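SxtG (Microseira wollei, PDB 6U1R) probably catalyses transfer of an amidino group, as in the glycine amidinotransferase family, in the biosynthetic pathway of saxitoxin. Local coordinates at residues A[31-35]-A[271-275]; A[292-296]-A[379-383]. Residues are numbered along the deposited sequence.

Contact 1: residues A[31-35]-A[271-275]; sequences YNEWD and PLAPG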
ATOM      1  N   TYR A  31     -12.602 -16.303  -6.084  1.00 14.08           N
ATOM      2  CA  TYR A  31     -11.801 -16.412  -7.293  1.00 14.05           C
ATOM      3  C   TYR A  31     -12.502 -15.903  -8.547  1.00 13.65           C
ATOM      4  O   TYR A  31     -11.856 -15.823  -9.594  1.00 15.90           O
ATOM      5  CB  TYR A  31     -11.391 -17.874  -7.508  1.00 16.26           C
ATOM      6  CG  TYR A  31     -10.397 -18.386  -6.497  1.00 14.93           C
ATOM      7  CD1 TYR A  31      -9.049 -18.088  -6.614  1.00 16.70           C
ATOM      8  CD2 TYR A  31     -10.805 -19.188  -5.427  1.00 18.06           C
ATOM      9  CE1 TYR A  31      -8.122 -18.586  -5.704  1.00 18.41           C
ATOM     10  CE2 TYR A  31      -9.884 -19.671  -4.507  1.00 18.03           C
ATOM     11  CZ  TYR A  31      -8.553 -19.369  -4.659  1.00 18.30           C
ATOM     12  OH  TYR A  31      -7.627 -19.848  -3.769  1.00 20.94           O
ATOM     13  N   ASN A  32     -13.782 -15.551  -8.472  1.00 13.40           N
ATOM     14  CA  ASN A  32     -14.553 -15.159  -9.647  1.00 14.18           C
ATOM     15  C   ASN A  32     -15.833 -14.487  -9.161  1.00 13.84           C
ATOM     16  O   ASN A  32     -16.056 -14.346  -7.958  1.00 14.19           O
ATOM     17  CB  ASN A  32     -14.829 -16.386 -10.519  1.00 13.52           C
ATOM     18  CG  ASN A  32     -15.455 -17.482  -9.722  1.00 14.72           C
ATOM     19  OD1 ASN A  32     -16.539 -17.297  -9.171  1.00 14.18           O
ATOM     20  ND2 ASN A  32     -14.751 -18.614  -9.579  1.00 16.80           N
ATOM     21  N   GLU A  33     -16.695 -14.099 -10.098  1.00 13.52           N
ATOM     22  CA  GLU A  33     -17.881 -13.311  -9.758  1.00 13.94           C
ATOM     23  C   GLU A  33     -19.117 -14.158  -9.436  1.00 12.60           C
ATOM     24  O   GLU A  33     -20.160 -13.585  -9.118  1.00 14.05           O
ATOM     25  CB  GLU A  33     -18.225 -12.344 -10.905  1.00 13.93           C
ATOM     26  CG  GLU A  33     -17.051 -11.464 -11.392  1.00 14.06           C
ATOM     27  CD  GLU A  33     -16.597 -10.390 -10.392  1.00 15.80           C
ATOM     28  OE1 GLU A  33     -17.366 -10.049  -9.469  1.00 15.28           O
ATOM     29  OE2 GLU A  33     -15.440  -9.908 -10.532  1.00 14.85           O
ATOM     30  N   TRP A  34     -19.032 -15.493  -9.488  1.00 14.01           N
ATOM     31  CA  TRP A  34     -20.239 -16.320  -9.531  1.00 14.68           C
ATOM     32  C   TRP A  34     -20.268 -17.504  -8.569  1.00 15.96           C
ATOM     33  O   TRP A  34     -21.353 -18.074  -8.395  1.00 16.66           O
ATOM     34  CB  TRP A  34     -20.460 -16.879 -10.944  1.00 15.29           C
ATOM     35  CG  TRP A  34     -19.299 -17.686 -11.429  1.00 14.20           C
ATOM     36  CD1 TRP A  34     -18.991 -18.978 -11.080  1.00 15.45           C
ATOM     37  CD2 TRP A  34     -18.273 -17.261 -12.340  1.00 14.81           C
ATOM     38  NE1 TRP A  34     -17.843 -19.375 -11.713  1.00 15.19           N
ATOM     39  CE2 TRP A  34     -17.383 -18.347 -12.498  1.00 15.39           C
ATOM     40  CE3 TRP A  34     -18.027 -16.076 -13.047  1.00 14.44           C
ATOM     41  CZ2 TRP A  34     -16.266 -18.278 -13.321  1.00 16.20           C
ATOM     42  CZ3 TRP A  34     -16.906 -16.009 -13.857  1.00 15.65           C
ATOM     43  CH2 TRP A  34     -16.057 -17.107 -14.005  1.00 14.91           C
ATOM     44  N   ASP A  35     -19.144 -17.950  -8.011  1.00 15.18           N
ATOM     45  CA  ASP A  35     -19.209 -19.091  -7.103  1.00 16.70           C
ATOM     46  C   ASP A  35     -20.134 -18.762  -5.926  1.00 17.15           C
ATOM     47  O   ASP A  35     -20.337 -17.594  -5.559  1.00 16.32           O
ATOM     48  CB  ASP A  35     -17.809 -19.485  -6.595  1.00 17.20           C
ATOM     49  CG  ASP A  35     -16.991 -20.297  -7.595  1.00 16.86           C
ATOM     50  OD1 ASP A  35     -17.543 -20.914  -8.540  1.00 17.45           O
ATOM     51  OD2 ASP A  35     -15.753 -20.348  -7.406  1.00 17.19           O
ATOM     52  N   PRO A 271     -18.930 -10.915 -16.221  1.00 13.73           N
ATOM     53  CA  PRO A 271     -19.039 -12.378 -16.155  1.00 13.78           C
ATOM     54  C   PRO A 271     -20.178 -12.777 -15.230  1.00 14.87           C
ATOM     55  O   PRO A 271     -20.273 -12.298 -14.098  1.00 16.30           O
ATOM     56  CB  PRO A 271     -17.675 -12.814 -15.595  1.00 13.71           C
ATOM     57  CG  PRO A 271     -16.768 -11.626 -15.820  1.00 14.90           C
ATOM     58  CD  PRO A 271     -17.636 -10.425 -15.724  1.00 16.84           C
ATOM     59  N   LEU A 272     -21.044 -13.670 -15.707  1.00 14.16           N
ATOM     60  CA  LEU A 272     -22.165 -14.140 -14.894  1.00 14.20           C
ATOM     61  C   LEU A 272     -22.025 -15.579 -14.418  1.00 15.11           C
ATOM     62  O   LEU A 272     -22.527 -15.902 -13.347  1.00 13.95           O
ATOM     63  CB  LEU A 272     -23.484 -14.017 -15.664  1.00 13.45           C
ATOM     64  CG  LEU A 272     -23.844 -12.614 -16.165  1.00 14.28           C
ATOM     65  CD1 LEU A 272     -25.211 -12.630 -16.829  1.00 17.53           C
ATOM     66  CD2 LEU A 272     -23.804 -11.597 -15.038  1.00 15.64           C
ATOM     67  N   ALA A 273     -21.342 -16.422 -15.179  1.00 15.72           N
ATOM     68  CA  ALA A 273     -21.183 -17.843 -14.908  1.00 15.62           C
ATOM     69  C   ALA A 273     -20.148 -18.390 -15.876  1.00 16.10           C
ATOM     70  O   ALA A 273     -19.853 -17.758 -16.886  1.00 15.94           O
ATOM     71  CB  ALA A 273     -22.512 -18.601 -15.076  1.00 16.76           C
ATOM     72  N   PRO A 274     -19.579 -19.567 -15.588  1.00 16.98           N
ATOM     73  CA  PRO A 274     -18.668 -20.179 -16.559  1.00 18.07           C
ATOM     74  C   PRO A 274     -19.304 -20.245 -17.939  1.00 17.46           C
ATOM     75  O   PRO A 274     -20.416 -20.747 -18.096  1.00 17.40           O
ATOM     76  CB  PRO A 274     -18.397 -21.569 -15.963  1.00 18.26           C
ATOM     77  CG  PRO A 274     -18.572 -21.357 -14.492  1.00 18.10           C
ATOM     78  CD  PRO A 274     -19.737 -20.396 -14.381  1.00 16.92           C
ATOM     79  N   GLY A 275     -18.616 -19.683 -18.933  1.00 17.78           N
ATOM     80  CA  GLY A 275     -19.074 -19.638 -20.307  1.00 18.11           C
ATOM     81  C   GLY A 275     -20.092 -18.558 -20.644  1.00 18.28           C
ATOM     82  O   GLY A 275     -20.604 -18.563 -21.770  1.00 18.34           O
TER
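W34 contributes the largest share of the buried surface: its indole lies against the end of strand 269-273 and the turn that follows, and P271 and P274 are the residues of 271-275 most covered in return. The CD atom of P274 sits 3.6 Å from the centroid of the five-membered ring of W34, nearly along the ring normal, and the CA of A273 lies over the same face, 4.2 Å from that centroid; both are CH-pi contacts. P271 meets the edge of the indole instead, its CB 3.7 Å from CZ3 of W34. Behind the tryptophan, an Asx turn shapes the loop. OD1 of N32 accepts from the backbone N of W34 (3.1 Å) and from the backbone N of D35 (2.9 Å from N32 OD1), while ND2 of N32 donates to OD2 of D35 at 3.0 Å. E33 touches P271 through its aliphatic part, but its carboxylate accepts hydrogen bonds from the backbone N of R221 and from H367; the side chain of E33 lies about 10 Å from that of C368, predicted to form the amidino-cysteine intermediate. On the strand side, L272 and A273 both face K276, so the indole packs beside a classic beta bulge at the hairpin joining strands 269-273 and 276-279.

Contact 2: residues A[292-296]-A[379-383]; sequences ILKSW and LQSYF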
ATOM      1  N   ILE A 292      -9.481 -14.659 -26.287  1.00 22.69           N
ATOM      2  CA  ILE A 292      -9.755 -15.709 -25.304  1.00 21.94           C
ATOM      3  C   ILE A 292     -11.254 -15.865 -25.071  1.00 22.88           C
ATOM      4  O   ILE A 292     -11.745 -16.965 -24.775  1.00 20.80           O
ATOM      5  CB  ILE A 292      -8.993 -15.388 -24.001  1.00 22.32           C
ATOM      6  CG1 ILE A 292      -9.164 -16.509 -22.976  1.00 23.93           C
ATOM      7  CG2 ILE A 292      -9.444 -14.015 -23.438  1.00 23.48           C
ATOM      8  CD1 ILE A 292      -8.457 -16.224 -21.637  1.00 24.57           C
ATOM      9  N   LEU A 293     -12.015 -14.786 -25.228  1.00 22.14           N
ATOM     10  CA  LEU A 293     -13.451 -14.866 -25.003  1.00 22.78           C
ATOM     11  C   LEU A 293     -14.193 -15.660 -26.073  1.00 22.60           C
ATOM     12  O   LEU A 293     -15.385 -15.918 -25.893  1.00 24.37           O
ATOM     13  CB  LEU A 293     -14.016 -13.453 -24.895  1.00 23.40           C
ATOM     14  CG  LEU A 293     -13.636 -12.764 -23.580  1.00 20.11           C
ATOM     15  CD1 LEU A 293     -13.786 -11.259 -23.689  1.00 23.23           C
ATOM     16  CD2 LEU A 293     -14.501 -13.270 -22.467  1.00 22.96           C
ATOM     17  N   LYS A 294     -13.524 -16.111 -27.143  1.00 24.56           N
ATOM     18  CA  LYS A 294     -14.223 -16.795 -28.228  1.00 26.72           C
ATOM     19  C   LYS A 294     -14.905 -18.080 -27.775  1.00 24.04           C
ATOM     20  O   LYS A 294     -15.901 -18.485 -28.380  1.00 25.76           O
ATOM     21  CB  LYS A 294     -13.256 -17.110 -29.377  1.00 28.46           C
ATOM     22  CG  LYS A 294     -12.802 -15.893 -30.170  1.00 38.41           C
ATOM     23  CD  LYS A 294     -13.975 -15.185 -30.837  1.00 43.62           C
ATOM     24  CE  LYS A 294     -13.500 -14.129 -31.831  1.00 53.09           C
ATOM     25  NZ  LYS A 294     -14.634 -13.551 -32.606  1.00 58.12           N
ATOM     26  N   SER A 295     -14.394 -18.742 -26.738  1.00 22.27           N
ATOM     27  CA  SER A 295     -15.004 -19.976 -26.253  1.00 22.51           C
ATOM     28  C   SER A 295     -16.251 -19.750 -25.398  1.00 22.68           C
ATOM     29  O   SER A 295     -16.960 -20.723 -25.090  1.00 19.92           O
ATOM     30  CB  SER A 295     -13.979 -20.767 -25.444  1.00 24.09           C
ATOM     31  OG  SER A 295     -13.599 -20.032 -24.308  1.00 21.87           O
ATOM     32  N   TRP A 296     -16.542 -18.507 -25.009  1.00 20.89           N
ATOM     33  CA  TRP A 296     -17.696 -18.182 -24.188  1.00 20.10           C
ATOM     34  C   TRP A 296     -18.861 -17.646 -25.027  1.00 20.48           C
ATOM     35  O   TRP A 296     -18.692 -17.160 -26.155  1.00 19.69           O
ATOM     36  CB  TRP A 296     -17.312 -17.141 -23.120  1.00 19.93           C
ATOM     37  CG  TRP A 296     -16.621 -17.712 -21.922  1.00 18.88           C
ATOM     38  CD1 TRP A 296     -15.811 -18.808 -21.875  1.00 18.89           C
ATOM     39  CD2 TRP A 296     -16.718 -17.225 -20.577  1.00 18.03           C
ATOM     40  NE1 TRP A 296     -15.383 -19.030 -20.572  1.00 19.63           N
ATOM     41  CE2 TRP A 296     -15.930 -18.068 -19.762  1.00 18.96           C
ATOM     42  CE3 TRP A 296     -17.393 -16.159 -19.986  1.00 17.14           C
ATOM     43  CZ2 TRP A 296     -15.795 -17.860 -18.388  1.00 17.52           C
ATOM     44  CZ3 TRP A 296     -17.259 -15.958 -18.617  1.00 16.61           C
ATOM     45  CH2 TRP A 296     -16.470 -16.808 -17.835  1.00 17.11           C
ATOM     46  N   LEU A 379      -9.413 -22.114  -7.553  1.00 18.36           N
ATOM     47  CA  LEU A 379      -8.863 -21.431  -8.725  1.00 17.75           C
ATOM     48  C   LEU A 379      -8.883 -22.353  -9.940  1.00 20.93           C
ATOM     49  O   LEU A 379      -8.268 -23.427  -9.914  1.00 20.20           O
ATOM     50  CB  LEU A 379      -7.431 -20.976  -8.455  1.00 18.63           C
ATOM     51  CG  LEU A 379      -6.726 -20.241  -9.598  1.00 18.53           C
ATOM     52  CD1 LEU A 379      -7.499 -18.965  -9.988  1.00 18.26           C
ATOM     53  CD2 LEU A 379      -5.297 -19.898  -9.188  1.00 21.77           C
ATOM     54  N   GLN A 380      -9.554 -21.916 -11.009  1.00 18.11           N
ATOM     55  CA  GLN A 380      -9.613 -22.657 -12.257  1.00 18.84           C
ATOM     56  C   GLN A 380      -9.401 -21.717 -13.439  1.00 18.98           C
ATOM     57  O   GLN A 380      -9.465 -20.486 -13.314  1.00 17.06           O
ATOM     58  CB  GLN A 380     -10.947 -23.371 -12.371  1.00 18.79           C
ATOM     59  CG  GLN A 380     -11.179 -24.343 -11.194  1.00 22.40           C
ATOM     60  CD  GLN A 380     -12.594 -24.385 -10.786  1.00 26.41           C
ATOM     61  OE1 GLN A 380     -13.012 -23.725  -9.837  1.00 31.35           O
ATOM     62  NE2 GLN A 380     -13.378 -25.116 -11.535  1.00 31.04           N
ATOM     63  N   SER A 381      -9.136 -22.315 -14.598  1.00 16.90           N
ATOM     64  CA  SER A 381      -9.185 -21.621 -15.878  1.00 18.24           C
ATOM     65  C   SER A 381     -10.432 -22.061 -16.637  1.00 18.95           C
ATOM     66  O   SER A 381     -10.763 -23.254 -16.672  1.00 19.01           O
ATOM     67  CB  SER A 381      -7.943 -21.900 -16.717  1.00 19.37           C
ATOM     68  OG  SER A 381      -6.781 -21.411 -16.074  1.00 25.85           O
ATOM     69  N   TYR A 382     -11.112 -21.097 -17.260  1.00 16.16           N
ATOM     70  CA  TYR A 382     -12.437 -21.319 -17.826  1.00 17.83           C
ATOM     71  C   TYR A 382     -12.513 -21.172 -19.340  1.00 19.78           C
ATOM     72  O   TYR A 382     -13.603 -21.334 -19.905  1.00 19.62           O
ATOM     73  CB  TYR A 382     -13.448 -20.341 -17.204  1.00 16.09           C
ATOM     74  CG  TYR A 382     -13.657 -20.544 -15.734  1.00 15.94           C
ATOM     75  CD1 TYR A 382     -12.828 -19.913 -14.802  1.00 16.02           C
ATOM     76  CD2 TYR A 382     -14.657 -21.372 -15.261  1.00 17.88           C
ATOM     77  CE1 TYR A 382     -12.991 -20.117 -13.448  1.00 16.37           C
ATOM     78  CE2 TYR A 382     -14.824 -21.589 -13.889  1.00 18.33           C
ATOM     79  CZ  TYR A 382     -13.977 -20.949 -12.987  1.00 17.71           C
ATOM     80  OH  TYR A 382     -14.104 -21.142 -11.615  1.00 17.33           O
ATOM     81  N   PHE A 383     -11.421 -20.843 -20.009  1.00 20.26           N
ATOM     82  CA  PHE A 383     -11.521 -20.462 -21.415  1.00 23.58           C
ATOM     83  C   PHE A 383     -10.906 -21.493 -22.339  1.00 27.50           C
ATOM     84  O   PHE A 383     -10.993 -21.363 -23.571  1.00 28.57           O
ATOM     85  CB  PHE A 383     -10.882 -19.091 -21.616  1.00 23.53           C
ATOM     86  CG  PHE A 383     -11.657 -18.002 -20.962  1.00 21.99           C
ATOM     87  CD1 PHE A 383     -12.690 -17.386 -21.637  1.00 21.03           C
ATOM     88  CD2 PHE A 383     -11.392 -17.631 -19.650  1.00 20.99           C
ATOM     89  CE1 PHE A 383     -13.439 -16.395 -21.028  1.00 21.16           C
ATOM     90  CE2 PHE A 383     -12.131 -16.637 -19.041  1.00 20.23           C
ATOM     91  CZ  PHE A 383     -13.158 -16.021 -19.733  1.00 20.84           C
ATOM     92  OXT PHE A 383     -10.355 -22.476 -21.848  1.00 26.82           O
TER
HETATM   93  O   HOH W   1     -10.579 -19.382 -25.446  1.00 26.54           O
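The ring of F383, the last residue of the chain, is stacked on the indole of W296. The stack is offset, with the phenyl centroid 3.9 Å from that of the five-membered ring of W296, planes inclined by only 15°, and CE1 of F383 3.3 Å from CE2 of W296. Aliphatic side chains add to this aromatic pair: CD2 of L293 comes within 3.6 Å of CE1 of F383, and CG1 of I292 packs at 3.4 Å against CB of F383. Y382 adds its CB, 3.6 Å from CZ2 of W296, whereas its ring runs on away from the 292-296 segment to meet W34 edge-to-face. Beneath the apolar cluster, C222 touches both W296 and F383, and F227 of strand 225-229 touches I292 and L293. The arrangement thus packs the extended C-terminal tail against the end of a 3-10 segment, residues 292-295, which leads directly into strand 297-300; the backbone N of W296 donates to O of L293 (3.0 Å), the i+3 to i bond of such a turn. Polar groups border the stack. NE1 of W296 points almost straight at O of Y382, a hydrogen bond of 3.0 Å with an angle of 173° at the hydrogen, which ties the indole to the tail by its edge as well as its face. Farther out, the terminal carboxylate is held through O of F383, which accepts from OG of S295 at 3.0 Å. A water also donates to that carboxylate oxygen of F383 and to O of I292, 2.8 Å from each, bridging the chain end to the 3-10 backbone.

In the fold
Contact 1 closes before contact 2 opens along the chain, yet their centres lie 10 Å apart on the same side of the molecule, and they touch directly. W34 of the first meets the ring of Y382 in the second, and G275 packs on W296. In the sheet of strands 269-273, 276-279 and 297-300, contact 1 includes the end of edge strand 269-273, and contact 2 the 3-10 segment that leads into the other edge strand, 297-300; a backbone hydrogen bond between G275 and D297 links the two regions. A loop near the N-terminus and the C-terminal tail thus meet beside this small sheet, with contact 1 closer to the predicted active site and contact 2 farther out.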